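Local atomic coordinates of NalD (Pseudomonas aeruginosa PAO1, PDB entry 5DAJ), a protein that represses transcription of the MexAB-OprM multidrug efflux pump as a TetR-family regulator, probably by binding DNA, and binds novobiocin, which induces pump expression. Residues V133-F144 against P159-H167. Residues are numbered along the deposited sequence; the frame is centred on the assembly and turned at random.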
ATOM      1  N   VAL A 133      -9.602   9.005   2.341  1.00 50.11           N
ATOM      2  CA  VAL A 133      -9.263   8.562   0.976  1.00 52.40           C
ATOM      3  C   VAL A 133     -10.456   8.736   0.040  1.00 50.46           C
ATOM      4  O   VAL A 133     -10.328   9.241  -1.077  1.00 52.29           O
ATOM      5  CB  VAL A 133      -8.825   7.079   0.934  1.00 52.79           C
ATOM      6  CG1 VAL A 133      -8.624   6.618  -0.507  1.00 56.15           C
ATOM      7  CG2 VAL A 133      -7.538   6.882   1.721  1.00 47.77           C
ATOM      8  N   GLN A 134     -11.614   8.279   0.504  1.00 49.67           N
ATOM      9  CA  GLN A 134     -12.858   8.392  -0.260  1.00 53.01           C
ATOM     10  C   GLN A 134     -13.101   9.827  -0.713  1.00 53.67           C
ATOM     11  O   GLN A 134     -13.590  10.074  -1.821  1.00 54.76           O
ATOM     12  CB  GLN A 134     -14.056   7.886   0.560  1.00 57.53           C
ATOM     13  CG  GLN A 134     -15.329   7.673  -0.255  1.00 65.26           C
ATOM     14  CD  GLN A 134     -15.157   6.628  -1.351  1.00 68.24           C
ATOM     15  OE1 GLN A 134     -14.731   5.496  -1.082  1.00 83.56           O
ATOM     16  NE2 GLN A 134     -15.490   6.993  -2.588  1.00 65.73           N
HETATM   17  N   MSE A 135     -12.749  10.764   0.157  1.00 49.65           N
HETATM   18  CA  MSE A 135     -12.951  12.178  -0.113  1.00 55.75           C
HETATM   19  C   MSE A 135     -11.996  12.676  -1.160  1.00 54.86           C
HETATM   20  O   MSE A 135     -12.415  13.335  -2.114  1.00 63.41           O
HETATM   21  CB  MSE A 135     -12.783  12.917   1.201  1.00 66.26           C
HETATM   22  CG  MSE A 135     -13.023  14.392   1.040  1.00 98.98           C
HETATM   23 SE   MSE A 135     -12.375  15.484   2.546  1.00162.46          SE
HETATM   24  CE  MSE A 135     -13.847  15.102   3.891  1.00170.85           C
ATOM     25  N   PHE A 136     -10.707  12.386  -0.992  1.00 49.47           N
ATOM     26  CA  PHE A 136      -9.704  12.760  -2.000  1.00 50.80           C
ATOM     27  C   PHE A 136     -10.085  12.236  -3.395  1.00 46.66           C
ATOM     28  O   PHE A 136     -10.000  12.953  -4.394  1.00 50.09           O
ATOM     29  CB  PHE A 136      -8.314  12.232  -1.620  1.00 52.61           C
ATOM     30  CG  PHE A 136      -7.274  12.463  -2.685  1.00 56.56           C
ATOM     31  CD1 PHE A 136      -6.631  13.690  -2.784  1.00 58.87           C
ATOM     32  CD2 PHE A 136      -6.970  11.471  -3.612  1.00 57.94           C
ATOM     33  CE1 PHE A 136      -5.690  13.920  -3.779  1.00 63.41           C
ATOM     34  CE2 PHE A 136      -6.031  11.691  -4.616  1.00 66.63           C
ATOM     35  CZ  PHE A 136      -5.389  12.919  -4.697  1.00 65.63           C
ATOM     36  N   ILE A 137     -10.508  10.982  -3.439  1.00 47.22           N
ATOM     37  CA  ILE A 137     -10.955  10.355  -4.684  1.00 45.57           C
ATOM     38  C   ILE A 137     -12.164  11.067  -5.291  1.00 47.89           C
ATOM     39  O   ILE A 137     -12.219  11.294  -6.508  1.00 48.17           O
ATOM     40  CB  ILE A 137     -11.245   8.850  -4.479  1.00 45.68           C
ATOM     41  CG1 ILE A 137      -9.909   8.118  -4.306  1.00 45.36           C
ATOM     42  CG2 ILE A 137     -12.036   8.272  -5.650  1.00 44.73           C
ATOM     43  CD1 ILE A 137     -10.013   6.635  -4.038  1.00 46.35           C
ATOM     44  N   GLU A 138     -13.131  11.407  -4.444  1.00 52.50           N
ATOM     45  CA  GLU A 138     -14.343  12.121  -4.894  1.00 56.70           C
ATOM     46  C   GLU A 138     -14.035  13.516  -5.444  1.00 54.55           C
ATOM     47  O   GLU A 138     -14.643  13.954  -6.419  1.00 63.87           O
ATOM     48  CB  GLU A 138     -15.394  12.184  -3.779  1.00 59.45           C
ATOM     49  CG  GLU A 138     -16.288  10.958  -3.751  1.00 66.41           C
ATOM     50  CD  GLU A 138     -17.113  10.839  -2.481  1.00 74.16           C
ATOM     51  OE1 GLU A 138     -17.388  11.890  -1.842  1.00 74.24           O
ATOM     52  OE2 GLU A 138     -17.489   9.688  -2.135  1.00 95.40           O
ATOM     53  N   LEU A 139     -13.080  14.193  -4.819  1.00 54.17           N
ATOM     54  CA  LEU A 139     -12.602  15.502  -5.295  1.00 60.87           C
ATOM     55  C   LEU A 139     -11.962  15.420  -6.676  1.00 60.20           C
ATOM     56  O   LEU A 139     -12.297  16.208  -7.562  1.00 62.90           O
ATOM     57  CB  LEU A 139     -11.601  16.116  -4.309  1.00 63.56           C
ATOM     58  CG  LEU A 139     -12.049  17.320  -3.469  1.00 71.54           C
ATOM     59  CD1 LEU A 139     -13.382  17.108  -2.768  1.00 71.42           C
ATOM     60  CD2 LEU A 139     -10.978  17.659  -2.442  1.00 81.24           C
ATOM     61  N   CYS A 140     -11.047  14.469  -6.844  1.00 58.18           N
ATOM     62  CA  CYS A 140     -10.407  14.236  -8.147  1.00 58.39           C
ATOM     63  C   CYS A 140     -11.421  13.868  -9.222  1.00 55.57           C
ATOM     64  O   CYS A 140     -11.395  14.413 -10.326  1.00 59.87           O
ATOM     65  CB  CYS A 140      -9.359  13.137  -8.057  1.00 54.50           C
ATOM     66  SG  CYS A 140      -7.913  13.650  -7.127  1.00 73.10           S
ATOM     67  N   GLU A 141     -12.326  12.963  -8.872  1.00 54.81           N
ATOM     68  CA  GLU A 141     -13.409  12.551  -9.764  1.00 55.33           C
ATOM     69  C   GLU A 141     -14.169  13.780 -10.269  1.00 55.68           C
ATOM     70  O   GLU A 141     -14.330  13.973 -11.473  1.00 59.67           O
ATOM     71  CB  GLU A 141     -14.367  11.598  -9.042  1.00 58.37           C
ATOM     72  CG  GLU A 141     -15.274  10.793  -9.963  1.00 62.60           C
ATOM     73  CD  GLU A 141     -15.982   9.642  -9.257  1.00 69.58           C
ATOM     74  OE1 GLU A 141     -15.556   9.242  -8.149  1.00 75.95           O
ATOM     75  OE2 GLU A 141     -16.977   9.134  -9.812  1.00 67.62           O
ATOM     76  N   GLN A 142     -14.587  14.624  -9.331  1.00 51.21           N
ATOM     77  CA  GLN A 142     -15.284  15.876  -9.643  1.00 55.20           C
ATOM     78  C   GLN A 142     -14.451  16.800 -10.535  1.00 56.50           C
ATOM     79  O   GLN A 142     -14.973  17.393 -11.474  1.00 60.46           O
ATOM     80  CB  GLN A 142     -15.667  16.600  -8.356  1.00 58.11           C
ATOM     81  CG  GLN A 142     -16.490  17.877  -8.547  1.00 68.08           C
ATOM     82  CD  GLN A 142     -16.412  18.847  -7.374  1.00 82.32           C
ATOM     83  OE1 GLN A 142     -16.373  20.064  -7.578  1.00100.23           O
ATOM     84  NE2 GLN A 142     -16.403  18.324  -6.150  1.00 85.46           N
ATOM     85  N   LEU A 143     -13.165  16.915 -10.227  1.00 55.32           N
ATOM     86  CA  LEU A 143     -12.228  17.708 -11.031  1.00 58.07           C
ATOM     87  C   LEU A 143     -12.154  17.204 -12.478  1.00 62.05           C
ATOM     88  O   LEU A 143     -12.332  17.976 -13.416  1.00 64.76           O
ATOM     89  CB  LEU A 143     -10.833  17.722 -10.391  1.00 61.64           C
ATOM     90  CG  LEU A 143      -9.653  18.247 -11.219  1.00 69.11           C
ATOM     91  CD1 LEU A 143      -9.939  19.592 -11.843  1.00 74.78           C
ATOM     92  CD2 LEU A 143      -8.419  18.355 -10.348  1.00 71.82           C
ATOM     93  N   PHE A 144     -11.894  15.910 -12.644  1.00 63.44           N
ATOM     94  CA  PHE A 144     -11.870  15.286 -13.980  1.00 60.20           C
ATOM     95  C   PHE A 144     -13.224  15.363 -14.697  1.00 56.06           C
ATOM     96  O   PHE A 144     -13.274  15.367 -15.922  1.00 59.30           O
ATOM     97  CB  PHE A 144     -11.441  13.817 -13.901  1.00 55.46           C
ATOM     98  CG  PHE A 144      -9.989  13.616 -13.587  1.00 53.12           C
ATOM     99  CD1 PHE A 144      -9.001  14.075 -14.447  1.00 53.58           C
ATOM    100  CD2 PHE A 144      -9.611  12.937 -12.440  1.00 53.44           C
ATOM    101  CE1 PHE A 144      -7.664  13.881 -14.149  1.00 54.79           C
ATOM    102  CE2 PHE A 144      -8.277  12.744 -12.139  1.00 54.98           C
ATOM    103  CZ  PHE A 144      -7.300  13.219 -12.995  1.00 54.36           C
ATOM    104  N   PRO A 159     -13.844   9.981 -15.523  1.00 49.46           N
ATOM    105  CA  PRO A 159     -13.390  10.552 -14.245  1.00 50.81           C
ATOM    106  C   PRO A 159     -13.285   9.550 -13.101  1.00 47.41           C
ATOM    107  O   PRO A 159     -12.383   9.661 -12.264  1.00 51.06           O
ATOM    108  CB  PRO A 159     -14.472  11.591 -13.927  1.00 50.79           C
ATOM    109  CG  PRO A 159     -15.006  11.993 -15.255  1.00 51.87           C
ATOM    110  CD  PRO A 159     -14.951  10.759 -16.103  1.00 49.72           C
ATOM    111  N   ARG A 160     -14.209   8.596 -13.058  1.00 43.23           N
ATOM    112  CA  ARG A 160     -14.216   7.571 -12.009  1.00 42.64           C
ATOM    113  C   ARG A 160     -12.890   6.806 -12.008  1.00 41.78           C
ATOM    114  O   ARG A 160     -12.229   6.694 -10.974  1.00 45.24           O
ATOM    115  CB  ARG A 160     -15.385   6.604 -12.212  1.00 39.62           C
ATOM    116  CG  ARG A 160     -15.514   5.515 -11.155  1.00 39.65           C
ATOM    117  CD  ARG A 160     -16.724   4.635 -11.413  1.00 36.74           C
ATOM    118  NE  ARG A 160     -16.576   3.859 -12.637  1.00 40.61           N
ATOM    119  CZ  ARG A 160     -16.057   2.636 -12.735  1.00 38.97           C
ATOM    120  NH1 ARG A 160     -15.618   1.982 -11.672  1.00 40.91           N
ATOM    121  NH2 ARG A 160     -15.968   2.058 -13.927  1.00 37.86           N
ATOM    122  N   ILE A 161     -12.521   6.298 -13.182  1.00 40.46           N
ATOM    123  CA  ILE A 161     -11.303   5.490 -13.366  1.00 38.59           C
ATOM    124  C   ILE A 161     -10.040   6.321 -13.188  1.00 39.44           C
ATOM    125  O   ILE A 161      -9.076   5.865 -12.566  1.00 42.51           O
ATOM    126  CB  ILE A 161     -11.271   4.823 -14.766  1.00 36.94           C
ATOM    127  CG1 ILE A 161     -12.395   3.790 -14.904  1.00 40.05           C
ATOM    128  CG2 ILE A 161      -9.923   4.161 -15.057  1.00 44.40           C
ATOM    129  CD1 ILE A 161     -12.336   2.615 -13.940  1.00 41.43           C
ATOM    130  N   ALA A 162     -10.058   7.529 -13.733  1.00 38.87           N
ATOM    131  CA  ALA A 162      -8.914   8.440 -13.657  1.00 41.23           C
ATOM    132  C   ALA A 162      -8.521   8.736 -12.209  1.00 40.73           C
ATOM    133  O   ALA A 162      -7.354   8.622 -11.842  1.00 48.73           O
ATOM    134  CB  ALA A 162      -9.217   9.738 -14.390  1.00 40.08           C
ATOM    135  N   SER A 163      -9.499   9.104 -11.387  1.00 43.00           N
ATOM    136  CA  SER A 163      -9.229   9.434  -9.978  1.00 44.21           C
ATOM    137  C   SER A 163      -8.679   8.239  -9.212  1.00 42.18           C
ATOM    138  O   SER A 163      -7.831   8.395  -8.328  1.00 50.44           O
ATOM    139  CB  SER A 163     -10.480   9.964  -9.273  1.00 49.08           C
ATOM    140  OG  SER A 163     -11.552   9.057  -9.409  1.00 54.98           O
ATOM    141  N   ARG A 164      -9.168   7.055  -9.554  1.00 37.63           N
ATOM    142  CA  ARG A 164      -8.767   5.819  -8.869  1.00 37.75           C
ATOM    143  C   ARG A 164      -7.399   5.337  -9.321  1.00 37.13           C
ATOM    144  O   ARG A 164      -6.606   4.896  -8.501  1.00 38.06           O
ATOM    145  CB  ARG A 164      -9.808   4.725  -9.051  1.00 36.82           C
ATOM    146  CG  ARG A 164     -11.027   4.975  -8.187  1.00 37.58           C
ATOM    147  CD  ARG A 164     -12.282   4.353  -8.731  1.00 39.54           C
ATOM    148  NE  ARG A 164     -13.403   4.632  -7.834  1.00 41.08           N
ATOM    149  CZ  ARG A 164     -14.049   5.795  -7.739  1.00 39.77           C
ATOM    150  NH1 ARG A 164     -13.695   6.850  -8.449  1.00 41.24           N
ATOM    151  NH2 ARG A 164     -15.067   5.905  -6.908  1.00 42.95           N
ATOM    152  N   ALA A 165      -7.133   5.436 -10.619  1.00 32.38           N
ATOM    153  CA  ALA A 165      -5.810   5.128 -11.163  1.00 37.75           C
ATOM    154  C   ALA A 165      -4.761   6.035 -10.533  1.00 39.03           C
ATOM    155  O   ALA A 165      -3.727   5.560 -10.053  1.00 45.23           O
ATOM    156  CB  ALA A 165      -5.791   5.282 -12.679  1.00 39.34           C
ATOM    157  N   LEU A 166      -5.063   7.330 -10.492  1.00 37.68           N
ATOM    158  CA  LEU A 166      -4.139   8.320  -9.927  1.00 38.86           C
ATOM    159  C   LEU A 166      -3.863   8.057  -8.457  1.00 37.01           C
ATOM    160  O   LEU A 166      -2.716   7.999  -8.044  1.00 36.86           O
ATOM    161  CB  LEU A 166      -4.664   9.749 -10.081  1.00 42.33           C
ATOM    162  CG  LEU A 166      -3.777  10.849  -9.466  1.00 43.92           C
ATOM    163  CD1 LEU A 166      -2.351  10.811  -9.985  1.00 44.07           C
ATOM    164  CD2 LEU A 166      -4.373  12.214  -9.727  1.00 45.39           C
ATOM    165  N   HIS A 167      -4.921   7.897  -7.674  1.00 35.43           N
ATOM    166  CA  HIS A 167      -4.774   7.677  -6.240  1.00 35.47           C
ATOM    167  C   HIS A 167      -3.972   6.416  -5.936  1.00 35.39           C
ATOM    168  O   HIS A 167      -3.130   6.416  -5.025  1.00 38.86           O
ATOM    169  CB  HIS A 167      -6.112   7.589  -5.511  1.00 35.14           C
ATOM    170  CG  HIS A 167      -5.960   7.345  -4.044  1.00 37.31           C
ATOM    171  ND1 HIS A 167      -6.048   6.091  -3.487  1.00 41.05           N
ATOM    172  CD2 HIS A 167      -5.626   8.182  -3.035  1.00 40.09           C
ATOM    173  CE1 HIS A 167      -5.817   6.171  -2.190  1.00 37.88           C
ATOM    174  NE2 HIS A 167      -5.559   7.432  -1.890  1.00 43.33           N
TER
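The guanidinium of R164 lies between two aliphatic groups, with CG2 of I137 over one face and CG of R160, one helical turn back, over the opposite face. At its edge, E141 OE1 accepts a hydrogen bond from R164 NH1 (3.0 Å, N-H...O 169°), part of a salt bridge. That bond lies in the guanidinium plane but meets the carboxylate from above, the two planes being 81° apart. R164 NH1 also donates to R160 O at 2.9 Å, and NE, weakly, to L183 O of the second subunit, which limits rotation of the group. The F144 ring carries A162 CB over one face, a CH-pi contact 3.9 Å from the ring centroid. C140 SG lies over one face of the F136 ring, whose CE2 sits in plane at the H167 edge; the two rings meet obliquely, CD2 of H167 3.6 Å from CD2 of F136. V133 CG1 approaches H167 CE1, and H167 ND1 is hydrogen-bonded to D176 of the second subunit. With CG anti to the backbone N and an extended chain beyond, E141 inserts as a knob among P159, R160, S163 and R164. CB of S163 rests 3.5 Å from O of I137 and packs on C140 CB; the segment axes approach to 8.1 Å. D189 of the second subunit forms a salt bridge with R160. These segments of helices 123-145 and 159-179, crossing at 133°, belong to the all-helical C-terminal domain characteristic of TetR-family repressors and take part in its dimer interface.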